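Local coordinates for protein 3-dehydroquinate dehydratase (Zymomonas mobilis subsp. mobilis, PDB 6SMF) that probably catalyses the trans-dehydration of 3-dehydroquinate to 3-dehydroshikimate through an enolate intermediate, a step of the shikimate pathway, as a type II dehydroquinase dodecamer, at residues H87-V90 against A91-D94. Numbering follows the deposited sequence.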
ATOM      1  N   HIS A  87      14.931 -10.291  -9.455  1.00 59.03           N
ATOM      2  CA  HIS A  87      14.007  -9.443  -8.675  1.00 55.46           C
ATOM      3  C   HIS A  87      13.650  -8.162  -9.434  1.00 57.14           C
ATOM      4  O   HIS A  87      12.687  -7.514  -9.009  1.00 56.47           O
ATOM      5  CB  HIS A  87      14.579  -9.164  -7.279  1.00 56.42           C
ATOM      6  CG  HIS A  87      15.211 -10.367  -6.670  1.00 57.53           C
ATOM      7  ND1 HIS A  87      14.524 -11.580  -6.513  1.00 56.01           N
ATOM      8  CD2 HIS A  87      16.482 -10.581  -6.272  1.00 61.25           C
ATOM      9  CE1 HIS A  87      15.344 -12.492  -6.041  1.00 59.98           C
ATOM     10  NE2 HIS A  87      16.567 -11.908  -5.883  1.00 64.05           N
ATOM     11  N   THR A  88      14.278  -7.855 -10.573  1.00 58.45           N
ATOM     12  CA  THR A  88      14.047  -6.569 -11.289  1.00 58.87           C
ATOM     13  C   THR A  88      13.623  -6.795 -12.749  1.00 62.08           C
ATOM     14  O   THR A  88      13.017  -5.877 -13.327  1.00 60.95           O
ATOM     15  CB  THR A  88      15.301  -5.680 -11.176  1.00 62.48           C
ATOM     16  OG1 THR A  88      16.399  -6.323 -11.776  1.00 61.21           O
ATOM     17  CG2 THR A  88      15.767  -5.439  -9.752  1.00 62.58           C
ATOM     18  N   SER A  89      13.944  -7.926 -13.376  1.00 58.90           N
ATOM     19  CA  SER A  89      13.938  -8.005 -14.864  1.00 61.20           C
ATOM     20  C   SER A  89      12.599  -8.505 -15.429  1.00 57.72           C
ATOM     21  O   SER A  89      12.424  -9.696 -15.606  1.00 54.25           O
ATOM     22  CB  SER A  89      15.082  -8.789 -15.413  1.00 59.47           C
ATOM     23  OG  SER A  89      15.108  -8.576 -16.822  1.00 63.00           O
ATOM     24  N   VAL A  90      11.727  -7.574 -15.785  1.00 57.64           N
ATOM     25  CA  VAL A  90      10.567  -7.838 -16.660  1.00 58.56           C
ATOM     26  C   VAL A  90      11.088  -8.347 -18.002  1.00 60.60           C
ATOM     27  O   VAL A  90      10.439  -9.247 -18.590  1.00 55.24           O
ATOM     28  CB  VAL A  90       9.698  -6.594 -16.840  1.00 62.05           C
ATOM     29  CG1 VAL A  90       8.556  -6.864 -17.800  1.00 64.46           C
ATOM     30  CG2 VAL A  90       9.138  -6.116 -15.497  1.00 62.01           C
ATOM     31  N   ALA A  91      12.250  -7.873 -18.447  1.00 57.94           N
ATOM     32  CA  ALA A  91      12.742  -8.224 -19.797  1.00 60.63           C
ATOM     33  C   ALA A  91      13.150  -9.698 -19.807  1.00 60.93           C
ATOM     34  O   ALA A  91      12.877 -10.354 -20.861  1.00 61.16           O
ATOM     35  CB  ALA A  91      13.868  -7.307 -20.197  1.00 64.65           C
ATOM     36  N   ILE A  92      13.748 -10.210 -18.704  1.00 55.36           N
ATOM     37  CA  ILE A  92      14.088 -11.660 -18.621  1.00 60.40           C
ATOM     38  C   ILE A  92      12.804 -12.490 -18.537  1.00 64.38           C
ATOM     39  O   ILE A  92      12.750 -13.565 -19.126  1.00 62.00           O
ATOM     40  CB  ILE A  92      15.067 -11.945 -17.485  1.00 62.38           C
ATOM     41  CG1 ILE A  92      16.472 -11.498 -17.891  1.00 67.26           C
ATOM     42  CG2 ILE A  92      15.080 -13.410 -17.077  1.00 59.00           C
ATOM     43  CD1 ILE A  92      17.381 -11.315 -16.690  1.00 67.93           C
ATOM     44  N   TYR A  93      11.782 -11.978 -17.843  1.00 65.47           N
ATOM     45  CA  TYR A  93      10.474 -12.660 -17.708  1.00 62.56           C
ATOM     46  C   TYR A  93       9.918 -12.845 -19.129  1.00 67.17           C
ATOM     47  O   TYR A  93       9.469 -13.942 -19.464  1.00 69.12           O
ATOM     48  CB  TYR A  93       9.569 -11.875 -16.752  1.00 56.96           C
ATOM     49  CG  TYR A  93       8.097 -12.147 -16.894  1.00 55.12           C
ATOM     50  CD1 TYR A  93       7.462 -13.131 -16.170  1.00 56.45           C
ATOM     51  CD2 TYR A  93       7.329 -11.394 -17.760  1.00 56.19           C
ATOM     52  CE1 TYR A  93       6.098 -13.382 -16.315  1.00 60.52           C
ATOM     53  CE2 TYR A  93       5.982 -11.621 -17.912  1.00 58.35           C
ATOM     54  CZ  TYR A  93       5.348 -12.611 -17.198  1.00 60.56           C
ATOM     55  OH  TYR A  93       4.006 -12.724 -17.489  1.00 63.24           O
ATOM     56  N   ASP A  94       9.974 -11.797 -19.947  1.00 64.20           N
ATOM     57  CA  ASP A  94       9.391 -11.803 -21.313  1.00 62.93           C
ATOM     58  C   ASP A  94      10.212 -12.738 -22.216  1.00 67.32           C
ATOM     59  O   ASP A  94       9.570 -13.484 -23.019  1.00 68.83           O
ATOM     60  CB  ASP A  94       9.322 -10.384 -21.864  1.00 62.53           C
ATOM     61  CG  ASP A  94       8.030  -9.695 -21.511  1.00 64.90           C
ATOM     62  OD1 ASP A  94       7.043 -10.411 -21.191  1.00 65.48           O
ATOM     63  OD2 ASP A  94       7.981  -8.475 -21.656  1.00 69.63           O
TER
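S89 and I92 meet at the start of helix 90-98, where the serine is the N-cap: its OG accepts the backbone N-H of I92 at 2.8 Å, with an N-H...O angle of 155°. Serine suits the place because the N-H groups of a first turn lack the usual helical acceptor four residues back, and its short side chain can turn a hydroxyl toward one of them. With OG anti to the backbone N (chi1 -169°), the hydroxyl is carried toward the first turn. OG also bonds to the carboxylate of E60, so one buried oxygen joins the helix start to the beginning of helix 60-72.

I92 then folds back over its own cap. CG1 lies beside the backbone N (chi1 -76°), which brings CD1 to 3.6 Å from S89 CB and lays the CG1-CD1 branch alongside the serine CB and OG. Beyond this, I92 packs on L63, I64 and V123, an apolar setting that suits isoleucine, while the small A91 fits against I64 and A84 of a second subunit, and V90, its CB pointing away from the turn, sets apolar methyls against Y122 and that same A84.

The regular helical bonds, each to the carbonyl four residues back, begin at once. Y93 N reaches S89 O over a long 3.3 Å, whereas D94 N reaches V90 O at 2.9 Å. V90 O also lies at the edge of the Y93 ring, in its plane, 3.9 Å from CD2.

This turn separates two probable substrate-binding residues: H87, in the loop before the cap, and D94, one turn into the helix. The Y93 ring leads away from the turn, long enough to carry its OH to a hydrogen bond with E115 of the second subunit, while the aspartate suits its place by offering a carboxylate to an arginine there, D94 OD1 forming a salt bridge with R118 NH2 of that subunit.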